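Local coordinates for protein TRAP dicarboxylate transporter, DctP subunit (PDB 4P1L) that binds D-glucuronate and is probably the periplasmic receptor of a TRAP transport system that carries it into the cell, at residues A[28-33]-A[84-89]; A[39-44]-A[263-268]; A[101-106]-A[169-174]; A[141-146]-A[232-237]. One frame throughout, in Å; residues are numbered along the deposited sequence.

Contact 1: residues A[28-33]-A[84-89]. With BDP (beta-D-glucopyranuronic acid), chain C.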
# COMPACT_ATOMS: atom_id res chain seq x y z
N GLY A 28 -5.90 4.64 -16.76
CA GLY A 28 -5.42 4.03 -15.54
C GLY A 28 -4.97 5.06 -14.53
O GLY A 28 -4.64 6.21 -14.88
N TRP A 29 -4.92 4.62 -13.28
CA TRP A 29 -4.73 5.52 -12.15
C TRP A 29 -3.50 5.12 -11.34
O TRP A 29 -3.28 3.94 -11.04
CB TRP A 29 -5.97 5.46 -11.25
CG TRP A 29 -5.98 6.38 -10.05
CD1 TRP A 29 -6.53 7.64 -10.00
CD2 TRP A 29 -5.46 6.12 -8.75
NE1 TRP A 29 -6.36 8.18 -8.76
CE2 TRP A 29 -5.70 7.27 -7.97
CE3 TRP A 29 -4.79 5.04 -8.17
CZ2 TRP A 29 -5.31 7.37 -6.64
CZ3 TRP A 29 -4.40 5.14 -6.83
CH2 TRP A 29 -4.68 6.29 -6.09
N ASN A 30 -2.70 6.12 -10.99
CA ASN A 30 -1.59 5.96 -10.05
C ASN A 30 -1.54 7.21 -9.19
O ASN A 30 -1.68 8.31 -9.71
CB ASN A 30 -0.30 5.79 -10.85
CG ASN A 30 0.92 5.71 -10.01
OD1 ASN A 30 0.89 5.25 -8.85
ND2 ASN A 30 2.05 6.07 -10.61
N ILE A 31 -1.38 7.04 -7.87
CA ILE A 31 -1.30 8.19 -6.98
C ILE A 31 0.10 8.86 -7.02
O ILE A 31 0.23 10.05 -6.70
CB ILE A 31 -1.66 7.78 -5.51
CG1 ILE A 31 -1.83 9.01 -4.61
CG2 ILE A 31 -0.61 6.85 -4.87
CD1 ILE A 31 -2.63 8.74 -3.32
N HIS A 32 1.12 8.08 -7.39
CA HIS A 32 2.53 8.52 -7.29
C HIS A 32 2.97 9.26 -8.56
O HIS A 32 2.28 9.23 -9.58
CB HIS A 32 3.45 7.32 -7.06
CG HIS A 32 3.17 6.57 -5.78
ND1 HIS A 32 3.57 7.04 -4.55
CD2 HIS A 32 2.54 5.39 -5.55
CE1 HIS A 32 3.18 6.19 -3.61
NE2 HIS A 32 2.56 5.19 -4.19
N PRO A 33 4.13 9.93 -8.49
CA PRO A 33 4.68 10.53 -9.72
C PRO A 33 5.06 9.46 -10.75
O PRO A 33 5.29 8.30 -10.37
CB PRO A 33 5.93 11.26 -9.22
CG PRO A 33 5.73 11.44 -7.74
CD PRO A 33 4.92 10.26 -7.29
N PHE A 84 -8.18 0.73 -15.33
CA PHE A 84 -7.21 -0.00 -14.54
C PHE A 84 -6.54 0.91 -13.50
O PHE A 84 -6.68 2.12 -13.55
CB PHE A 84 -6.18 -0.70 -15.44
CG PHE A 84 -5.21 0.23 -16.15
CD1 PHE A 84 -5.59 0.96 -17.27
CD2 PHE A 84 -3.89 0.34 -15.72
CE1 PHE A 84 -4.70 1.79 -17.93
CE2 PHE A 84 -3.00 1.16 -16.38
CZ PHE A 84 -3.40 1.90 -17.49
N ALA A 85 -5.83 0.31 -12.55
CA ALA A 85 -5.24 1.09 -11.49
C ALA A 85 -4.28 0.25 -10.65
O ALA A 85 -4.36 -0.99 -10.61
CB ALA A 85 -6.31 1.68 -10.63
N ASN A 86 -3.38 0.97 -9.99
CA ASN A 86 -2.52 0.46 -8.92
C ASN A 86 -3.11 1.01 -7.63
O ASN A 86 -3.07 2.20 -7.37
CB ASN A 86 -1.09 0.93 -9.21
CG ASN A 86 -0.15 0.85 -8.02
OD1 ASN A 86 0.75 1.67 -7.90
ND2 ASN A 86 -0.33 -0.13 -7.13
N PHE A 87 -3.72 0.12 -6.84
CA PHE A 87 -4.24 0.51 -5.55
C PHE A 87 -3.44 -0.14 -4.42
O PHE A 87 -3.14 -1.33 -4.48
CB PHE A 87 -5.69 0.07 -5.38
CG PHE A 87 -6.65 0.75 -6.31
CD1 PHE A 87 -6.64 2.12 -6.46
CD2 PHE A 87 -7.56 0.01 -7.04
CE1 PHE A 87 -7.51 2.75 -7.31
CE2 PHE A 87 -8.46 0.64 -7.89
CZ PHE A 87 -8.43 2.02 -8.02
N ASN A 88 -3.17 0.64 -3.38
CA ASN A 88 -2.75 0.09 -2.10
C ASN A 88 -3.94 -0.64 -1.43
O ASN A 88 -5.10 -0.17 -1.48
CB ASN A 88 -2.22 1.21 -1.21
CG ASN A 88 -1.57 0.70 0.06
OD1 ASN A 88 -2.25 0.45 1.06
ND2 ASN A 88 -0.25 0.55 0.04
N MSE A 89 -3.65 -1.79 -0.84
CA MSE A 89 -4.70 -2.61 -0.22
C MSE A 89 -5.25 -2.05 1.07
O MSE A 89 -6.31 -2.48 1.54
CB MSE A 89 -4.23 -4.04 -0.00
CG MSE A 89 -4.01 -4.83 -1.27
SE MSE A 89 -5.66 -5.10 -2.36
CE MSE A 89 -6.19 -6.80 -1.56
C1 BDP C . 1.95 4.73 -0.11
C2 BDP C . 1.04 3.95 -1.06
C3 BDP C . 0.06 4.89 -1.67
C4 BDP C . -0.72 5.50 -0.55
C5 BDP C . 0.21 6.24 0.44
C6 BDP C . -0.54 6.85 1.63
O2 BDP C . 1.88 3.42 -2.07
O3 BDP C . -0.90 4.03 -2.48
O4 BDP C . -1.69 6.42 -1.07
O5 BDP C . 1.16 5.34 0.92
O6A BDP C . 0.08 6.87 2.74
O1 BDP C . 2.84 3.85 0.49
O6B BDP C . -1.66 7.36 1.45
O HOH W 1 -1.08 4.17 -7.09
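The Phe-84 ring lies flat over Gly-28. Gly-28 CA sits 3.4 Å from the ring centroid, a CH-pi contact onto the face. The ring gets there because CG stands between the backbone N and the carbonyl carbon (chi1 70°), which folds it across the neighbouring strand. Without the ring, as with an alanine here, Gly-28 is likely to lose its cover, and Phe-45 a ring that it meets. At the ligand, His-32 NE2 gives its hydrogen to O2 of the bound glucuronate at 2.8 Å. Between the strands, Asn-86 N gives a nearly straight bond to Trp-29 O (3.2 Å, 171°), and Trp-29 N bonds weakly to Phe-84 O. These are parallel strand pairings within a five-stranded sheet, in one lobe of the TRAP solute-binding fold. On the other sheet face Trp-29 CB meets Ala-85 CB at 3.8 Å, and Trp-29 CE3 lies 3.7 Å from Phe-87 CE1, the rings oblique. Further out, Gly-68 O holds Trp-29 NE1, and His-32 stacks on Tyr-36. Asn-30 OD1 accepts from His-32 N in an Asx turn (3.2 Å), the donor standing above the carbonyl plane. Water 1 joins Ile-31 N to Asn-86 O.

Contact 2: residues A[39-44]-A[263-268]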
# COMPACT_ATOMS: atom_id res chain seq x y z
N GLY A 39 5.14 3.94 -10.83
CA GLY A 39 4.82 4.70 -12.04
C GLY A 39 5.50 4.09 -13.26
O GLY A 39 4.89 3.86 -14.30
N LYS A 40 6.79 3.80 -13.12
CA LYS A 40 7.55 3.18 -14.17
C LYS A 40 6.94 1.83 -14.59
O LYS A 40 6.80 1.57 -15.78
CB LYS A 40 8.99 2.99 -13.72
CG LYS A 40 9.76 4.29 -13.49
CD LYS A 40 11.16 3.99 -12.92
CE LYS A 40 12.04 5.23 -12.84
NZ LYS A 40 13.25 4.97 -12.03
N ALA A 41 6.56 1.00 -13.61
CA ALA A 41 6.04 -0.34 -13.87
C ALA A 41 4.73 -0.25 -14.63
O ALA A 41 4.44 -1.07 -15.51
CB ALA A 41 5.86 -1.11 -12.55
N LEU A 42 3.92 0.75 -14.28
CA LEU A 42 2.63 0.95 -14.94
C LEU A 42 2.81 1.39 -16.39
O LEU A 42 2.01 1.01 -17.24
CB LEU A 42 1.81 2.00 -14.21
CG LEU A 42 1.24 1.53 -12.86
CD1 LEU A 42 0.64 2.69 -12.06
CD2 LEU A 42 0.19 0.39 -13.05
N GLU A 43 3.81 2.21 -16.66
CA GLU A 43 4.06 2.65 -18.04
C GLU A 43 4.54 1.45 -18.85
O GLU A 43 4.18 1.30 -20.02
CB GLU A 43 5.08 3.79 -18.10
CG GLU A 43 4.59 5.12 -17.56
CD GLU A 43 3.52 5.79 -18.41
OE1 GLU A 43 3.19 5.24 -19.49
OE2 GLU A 43 3.03 6.87 -17.99
N SER A 44 5.34 0.58 -18.23
CA SER A 44 5.79 -0.65 -18.89
C SER A 44 4.59 -1.52 -19.23
O SER A 44 4.48 -2.04 -20.33
CB SER A 44 6.76 -1.42 -18.02
OG SER A 44 7.96 -0.70 -17.86
N LYS A 263 6.92 -7.97 -11.75
CA LYS A 263 8.29 -8.43 -11.57
C LYS A 263 9.25 -7.22 -11.66
O LYS A 263 10.21 -7.09 -10.88
CB LYS A 263 8.63 -9.50 -12.61
CG LYS A 263 10.00 -10.14 -12.41
CD LYS A 263 10.13 -11.46 -13.19
CE LYS A 263 11.58 -11.91 -13.35
NZ LYS A 263 12.27 -11.22 -14.49
N GLU A 264 8.97 -6.34 -12.61
CA GLU A 264 9.79 -5.14 -12.82
C GLU A 264 9.64 -4.21 -11.62
O GLU A 264 10.62 -3.71 -11.08
CB GLU A 264 9.37 -4.40 -14.10
CG GLU A 264 10.18 -3.12 -14.30
CD GLU A 264 9.72 -2.25 -15.46
OE1 GLU A 264 8.70 -2.56 -16.10
OE2 GLU A 264 10.40 -1.25 -15.75
N GLN A 265 8.39 -3.97 -11.22
CA GLN A 265 8.12 -3.10 -10.09
C GLN A 265 8.87 -3.54 -8.83
O GLN A 265 9.38 -2.71 -8.09
CB GLN A 265 6.63 -3.05 -9.79
CG GLN A 265 6.28 -2.00 -8.75
CD GLN A 265 6.29 -2.49 -7.31
OE1 GLN A 265 6.29 -3.69 -7.03
NE2 GLN A 265 6.29 -1.56 -6.39
N ARG A 266 8.93 -4.84 -8.57
CA ARG A 266 9.59 -5.31 -7.35
C ARG A 266 11.11 -5.10 -7.40
O ARG A 266 11.73 -4.76 -6.39
CB ARG A 266 9.24 -6.77 -7.08
CG ARG A 266 7.75 -6.98 -6.85
CD ARG A 266 7.46 -8.45 -6.67
NE ARG A 266 6.03 -8.74 -6.69
CZ ARG A 266 5.52 -9.95 -6.47
NH1 ARG A 266 6.31 -10.97 -6.17
NH2 ARG A 266 4.22 -10.12 -6.50
N ALA A 267 11.69 -5.26 -8.58
CA ALA A 267 13.11 -4.98 -8.78
C ALA A 267 13.40 -3.48 -8.62
O ALA A 267 14.36 -3.10 -7.94
CB ALA A 267 13.58 -5.48 -10.16
N LEU A 268 12.59 -2.63 -9.28
CA LEU A 268 12.72 -1.18 -9.17
C LEU A 268 12.52 -0.73 -7.73
O LEU A 268 13.18 0.22 -7.25
CB LEU A 268 11.67 -0.48 -10.04
CG LEU A 268 11.84 -0.64 -11.54
CD1 LEU A 268 10.66 0.01 -12.29
CD2 LEU A 268 13.18 -0.04 -11.99
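Ser-44 OG donates a hydrogen bond to Glu-264 OE1 at 2.7 Å. The acceptor uses its syn lone pair, on the side of the other carboxylate oxygen. Glu-264 OE2 is therefore also near, 3.3 Å from Ser-44 OG. Ser-44 CB lies close to OE1 as well, so the carboxylate rests against the whole serine side chain. Glu-264 reaches across because CG is anti to the backbone N (chi1 178°) and the chain stays extended beyond it. Shortened to an alanine, the residue would probably leave the Ser-44 hydroxyl without this acceptor and uncover the helix surface beside Ala-41.

One turn earlier in helix 37-52, at Ala-41, the contact is apolar. Ala-41 CB points toward the other helix and meets Gln-265 CB at 3.5 Å. Here the backbones come nearest, with the CA atoms of Ala-41 and Gln-265 5.1 Å apart. The small methyl leaves room for this approach. The Gln-265 chain bends at chi2 (-90°) and carries its amide away from Ala-41. Its OE1 accepts from Gly-142 N, and its NE2 bonds to Asn-38 OD1. At the solvent side Leu-268 CD1 packs on the stem of Lys-40, 3.7 Å from Lys-40 CB.

Phe-141 of strand 135-141 lies against both Ala-41 and Gln-265. This is close packing of two nearly antiparallel helices, their axes 8.7 Å apart at an angle of 157°. It sets the long helix 248-282 of this TRAP solute-binding protein against helix 37-52, beside the five-stranded sheet.

Contact 3: residues A[101-106]-A[169-174]; sequences VLSLPF and MNNDLY. With BDP (beta-D-glucopyranuronic acid), chain C.
Two hydroxyls meet at only 2.6 Å inside the protein: Ser-103 OG and Tyr-174 OH share a short hydrogen bond, and either could be the donor. Ser-103 CB comes obliquely to 3.6 Å from Tyr-174 CE1, while the serine oxygen meets the phenol oxygen. Ser-103 OG is turned anti to the carbonyl carbon (chi1 -72°), which brings it to Tyr-174. Leu-173 adds an apolar touch, with CD1 3.9 Å from Ser-103 CB. The same methyl lies loosely against Leu-104 CD2 at 4.5 Å.

Asn-171 is the N-cap of helix 172-181. Its OD1 accepts from Leu-173 N at 3.0 Å, the donor tilted 27° from the carbonyl plane. Its ND2 bonds to Asn-100 OD1 and Gly-90 O, so one amide both caps the helix and ties it to the loop after strand 84-88. Met-169, a selenomethionine, begins the segment in the ligand pocket; its CG is 3.5 Å from glucuronate O6B.

Around the contact, Leu-104 packs on helices 301-310 and 315-323, Leu-173 touches Ile-303 of helix 301-310, and Tyr-174 rests on Leu-230 of strand 223-230.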
# COMPACT_ATOMS: atom_id res chain seq x y z
N VAL A 101 -7.62 -7.86 6.32
CA VAL A 101 -6.65 -8.73 6.97
C VAL A 101 -5.23 -8.21 6.74
O VAL A 101 -4.38 -8.30 7.62
CB VAL A 101 -6.78 -10.18 6.44
CG1 VAL A 101 -5.62 -11.05 6.92
CG2 VAL A 101 -8.11 -10.78 6.89
N LEU A 102 -5.00 -7.63 5.56
CA LEU A 102 -3.68 -7.14 5.18
C LEU A 102 -3.28 -5.90 5.95
O LEU A 102 -2.11 -5.53 5.97
CB LEU A 102 -3.65 -6.84 3.67
CG LEU A 102 -3.95 -8.03 2.80
CD1 LEU A 102 -4.08 -7.57 1.32
CD2 LEU A 102 -2.92 -9.14 2.97
N SER A 103 -4.25 -5.26 6.59
CA SER A 103 -3.99 -4.06 7.39
C SER A 103 -3.85 -4.38 8.86
O SER A 103 -3.72 -3.47 9.68
CB SER A 103 -5.12 -3.04 7.19
OG SER A 103 -5.02 -2.47 5.91
N LEU A 104 -3.86 -5.66 9.22
CA LEU A 104 -3.52 -6.00 10.59
C LEU A 104 -2.03 -5.74 10.80
O LEU A 104 -1.20 -6.25 10.04
CB LEU A 104 -3.92 -7.45 10.91
CG LEU A 104 -5.43 -7.75 10.98
CD1 LEU A 104 -5.73 -9.27 10.92
CD2 LEU A 104 -6.05 -7.15 12.27
N PRO A 105 -1.68 -4.92 11.80
CA PRO A 105 -0.28 -4.57 12.02
C PRO A 105 0.59 -5.80 12.27
O PRO A 105 0.19 -6.71 13.00
CB PRO A 105 -0.31 -3.64 13.24
CG PRO A 105 -1.69 -3.04 13.19
CD PRO A 105 -2.58 -4.17 12.70
N PHE A 106 1.76 -5.83 11.65
CA PHE A 106 2.72 -6.94 11.84
C PHE A 106 2.25 -8.30 11.35
O PHE A 106 2.82 -9.33 11.71
CB PHE A 106 3.15 -7.02 13.33
CG PHE A 106 3.76 -5.75 13.85
CD1 PHE A 106 5.09 -5.43 13.58
CD2 PHE A 106 3.00 -4.84 14.59
CE1 PHE A 106 5.64 -4.27 14.05
CE2 PHE A 106 3.57 -3.66 15.06
CZ PHE A 106 4.87 -3.37 14.78
N MSE A 169 -3.85 6.55 6.78
CA MSE A 169 -4.77 6.39 5.67
C MSE A 169 -6.16 6.12 6.26
O MSE A 169 -6.29 5.89 7.48
CB MSE A 169 -4.32 5.23 4.79
CG MSE A 169 -3.01 5.51 4.07
SE MSE A 169 -2.54 4.15 2.74
CE MSE A 169 -2.18 2.69 3.96
N ASN A 170 -7.17 6.10 5.41
CA ASN A 170 -8.55 5.99 5.91
C ASN A 170 -8.99 4.55 6.04
O ASN A 170 -9.71 4.01 5.20
CB ASN A 170 -9.55 6.80 5.06
CG ASN A 170 -10.89 7.02 5.79
OD1 ASN A 170 -10.95 7.02 7.03
ND2 ASN A 170 -11.97 7.18 5.02
N ASN A 171 -8.50 3.91 7.11
CA ASN A 171 -8.93 2.61 7.53
C ASN A 171 -8.92 2.66 9.07
O ASN A 171 -7.92 3.03 9.68
CB ASN A 171 -7.99 1.55 7.00
CG ASN A 171 -8.46 0.14 7.30
OD1 ASN A 171 -9.02 -0.15 8.36
ND2 ASN A 171 -8.24 -0.75 6.34
N ASP A 172 -10.05 2.34 9.68
CA ASP A 172 -10.20 2.46 11.13
C ASP A 172 -9.13 1.64 11.87
O ASP A 172 -8.75 1.98 12.99
CB ASP A 172 -11.58 1.96 11.59
CG ASP A 172 -12.72 2.88 11.18
OD1 ASP A 172 -12.45 3.99 10.67
OD2 ASP A 172 -13.89 2.49 11.41
N LEU A 173 -8.67 0.56 11.25
CA LEU A 173 -7.64 -0.26 11.87
C LEU A 173 -6.39 0.54 12.21
O LEU A 173 -5.72 0.26 13.22
CB LEU A 173 -7.23 -1.45 10.99
CG LEU A 173 -8.20 -2.63 10.99
CD1 LEU A 173 -7.78 -3.71 9.99
CD2 LEU A 173 -8.29 -3.25 12.39
N TYR A 174 -6.06 1.51 11.36
CA TYR A 174 -4.87 2.36 11.56
C TYR A 174 -5.03 3.32 12.74
O TYR A 174 -4.07 3.64 13.40
CB TYR A 174 -4.51 3.16 10.30
CG TYR A 174 -4.37 2.30 9.06
CD1 TYR A 174 -3.90 1.00 9.14
CD2 TYR A 174 -4.72 2.79 7.81
CE1 TYR A 174 -3.77 0.20 8.00
CE2 TYR A 174 -4.62 2.01 6.67
CZ TYR A 174 -4.15 0.72 6.76
OH TYR A 174 -4.03 -0.05 5.62
C1 BDP C . 1.95 4.73 -0.11
C2 BDP C . 1.04 3.95 -1.06
C3 BDP C . 0.06 4.89 -1.67
C4 BDP C . -0.72 5.50 -0.55
C5 BDP C . 0.21 6.24 0.44
C6 BDP C . -0.54 6.85 1.63
O2 BDP C . 1.88 3.42 -2.07
O3 BDP C . -0.90 4.03 -2.48
O4 BDP C . -1.69 6.42 -1.07
O5 BDP C . 1.16 5.34 0.92
O6A BDP C . 0.08 6.87 2.74
O1 BDP C . 2.84 3.85 0.49
O6B BDP C . -1.66 7.36 1.45

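Contact 4: residues A[141-146]-A[232-237]. With BDP (beta-D-glucopyranuronic acid), chain C.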
# COMPACT_ATOMS: atom_id res chain seq x y z
N PHE A 141 2.03 -5.57 -6.59
CA PHE A 141 3.20 -4.72 -6.39
C PHE A 141 3.59 -4.74 -4.90
O PHE A 141 2.74 -4.92 -4.01
CB PHE A 141 2.91 -3.27 -6.78
CG PHE A 141 2.80 -3.00 -8.28
CD1 PHE A 141 2.93 -3.99 -9.21
CD2 PHE A 141 2.55 -1.70 -8.73
CE1 PHE A 141 2.81 -3.72 -10.58
CE2 PHE A 141 2.45 -1.42 -10.09
CZ PHE A 141 2.58 -2.44 -11.01
N GLY A 142 4.87 -4.50 -4.61
CA GLY A 142 5.32 -4.29 -3.25
C GLY A 142 5.30 -2.84 -2.79
O GLY A 142 5.37 -1.92 -3.61
N SER A 143 5.20 -2.62 -1.48
CA SER A 143 5.36 -1.26 -0.96
C SER A 143 6.19 -1.27 0.34
O SER A 143 6.02 -0.42 1.19
CB SER A 143 4.02 -0.53 -0.78
OG SER A 143 3.25 -1.02 0.34
N GLY A 144 7.08 -2.25 0.48
CA GLY A 144 7.99 -2.31 1.62
C GLY A 144 7.24 -2.38 2.95
O GLY A 144 6.09 -2.85 3.04
N ALA A 145 7.91 -1.89 3.97
CA ALA A 145 7.32 -1.72 5.28
C ALA A 145 7.15 -0.23 5.61
O ALA A 145 8.00 0.61 5.29
CB ALA A 145 8.19 -2.39 6.33
N ARG A 146 6.03 0.09 6.24
CA ARG A 146 5.75 1.45 6.69
C ARG A 146 6.22 1.68 8.12
O ARG A 146 5.97 0.85 9.02
CB ARG A 146 4.25 1.76 6.62
CG ARG A 146 3.64 1.52 5.21
CD ARG A 146 2.14 1.61 5.20
NE ARG A 146 1.59 2.95 5.47
CZ ARG A 146 1.17 3.81 4.55
NH1 ARG A 146 1.22 3.52 3.26
NH2 ARG A 146 0.69 4.99 4.93
N LEU A 232 2.03 -3.67 3.32
CA LEU A 232 0.80 -3.67 2.55
C LEU A 232 1.10 -4.06 1.10
O LEU A 232 1.89 -3.40 0.40
CB LEU A 232 0.15 -2.30 2.63
CG LEU A 232 -0.55 -2.01 3.99
CD1 LEU A 232 -0.89 -0.53 4.13
CD2 LEU A 232 -1.82 -2.87 4.09
N PRO A 233 0.45 -5.14 0.61
CA PRO A 233 0.52 -5.35 -0.83
C PRO A 233 -0.21 -4.24 -1.57
O PRO A 233 -1.07 -3.57 -0.98
CB PRO A 233 -0.23 -6.69 -1.03
CG PRO A 233 -0.20 -7.35 0.28
CD PRO A 233 -0.33 -6.19 1.27
N GLU A 234 0.10 -4.06 -2.85
CA GLU A 234 -0.71 -3.25 -3.75
C GLU A 234 -1.09 -4.09 -4.98
O GLU A 234 -0.33 -4.97 -5.38
CB GLU A 234 0.05 -2.00 -4.19
CG GLU A 234 0.71 -1.25 -3.04
CD GLU A 234 0.93 0.24 -3.33
OE1 GLU A 234 0.91 0.63 -4.54
OE2 GLU A 234 1.12 1.00 -2.36
N CYS A 235 -2.27 -3.85 -5.55
CA CYS A 235 -2.66 -4.58 -6.74
C CYS A 235 -2.47 -3.73 -7.96
O CYS A 235 -2.53 -2.50 -7.90
CB CYS A 235 -4.12 -5.04 -6.66
SG CYS A 235 -5.33 -3.70 -6.53
N LEU A 236 -2.28 -4.41 -9.08
CA LEU A 236 -2.52 -3.87 -10.41
C LEU A 236 -3.81 -4.55 -10.85
O LEU A 236 -3.84 -5.78 -10.99
CB LEU A 236 -1.38 -4.20 -11.37
CG LEU A 236 -1.60 -3.91 -12.85
CD1 LEU A 236 -2.16 -2.53 -13.08
CD2 LEU A 236 -0.29 -4.08 -13.58
N CYS A 237 -4.88 -3.78 -10.96
CA CYS A 237 -6.19 -4.35 -11.26
C CYS A 237 -6.91 -3.64 -12.42
O CYS A 237 -6.56 -2.51 -12.81
CB CYS A 237 -7.08 -4.31 -10.02
SG CYS A 237 -7.61 -2.64 -9.52
C1 BDP C . 1.95 4.73 -0.11
C2 BDP C . 1.04 3.95 -1.06
C3 BDP C . 0.06 4.89 -1.67
C4 BDP C . -0.72 5.50 -0.55
C5 BDP C . 0.21 6.24 0.44
C6 BDP C . -0.54 6.85 1.63
O2 BDP C . 1.88 3.42 -2.07
O3 BDP C . -0.90 4.03 -2.48
O4 BDP C . -1.69 6.42 -1.07
O5 BDP C . 1.16 5.34 0.92
O6A BDP C . 0.08 6.87 2.74
O1 BDP C . 2.84 3.85 0.49
O6B BDP C . -1.66 7.36 1.45
O HOH W 2 3.81 -1.34 3.20
O HOH W 3 4.62 -4.08 0.90
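Phe-141 and Glu-234 form an antiparallel hydrogen-bonded pair at the end of strand 135-141, an outer strand of the five-stranded sheet. Past this pair the chain of 141-146 leaves the sheet and runs on to strand 146-150 of a second sheet. Both segments join the five-stranded sheet to the second sheet, consistent with the hinge between the two lobes of a periplasmic solute-binding protein. Two backbone bonds hold the pair: Phe-141 N to Glu-234 O at 2.7 Å and Glu-234 N to Phe-141 O at 3.0 Å.

Beyond the pair, Ser-143 takes over. Its OG stands between the backbone N and the carbonyl carbon (chi1 73°) and donates to Leu-232 O at 2.7 Å, in the carbonyl plane on a lone pair. Water 2 links Ser-143 OG, Gly-144 O and Leu-232 N. Water 3 links Ser-143 N, Gly-144 O and Leu-232 O.

Among apolar groups, Phe-141 CZ meets Leu-236 CD2 at 4.2 Å, and Leu-232 CD1 lies 3.9 Å from Arg-146 CD.

The charged groups serve the glucuronate. Glu-234 OE2 accepts from sugar O2 at 2.6 Å and also from Asn-88 ND2, while Asn-86 ND2 holds OE1. Arg-146 NE forms a salt bridge with Glu-206. The guanidinium meets the ligand at its edge: NH1 bonds to ring oxygen O5, and NH2 bonds to carboxylate O6A at 3.0 Å with an N-H...O angle of 169°.

In the fold
Contacts 1, 3 and 4 all reach the bound glucuronate. Contact 1 brings His-32 and contact 4 brings Glu-234 to the same sugar hydroxyl, while contact 3 lays Met-169 near the carboxylate that Arg-146 of contact 4 holds. Strands 84-88 and 234-239 are neighbours in one sheet, so contacts 1 and 4 lie side by side, their centres about 10 Å apart. Ala-85 O is 2.9 Å from Cys-237 N. Contact 2 stands behind this site: the Gln-265 side chain is about 8 Å from the ligand. Leu-232 of contact 4 packs on Met-169 and Tyr-174 of contact 3. Contacts 2 and 3 do not touch; their centres are about 25 Å apart.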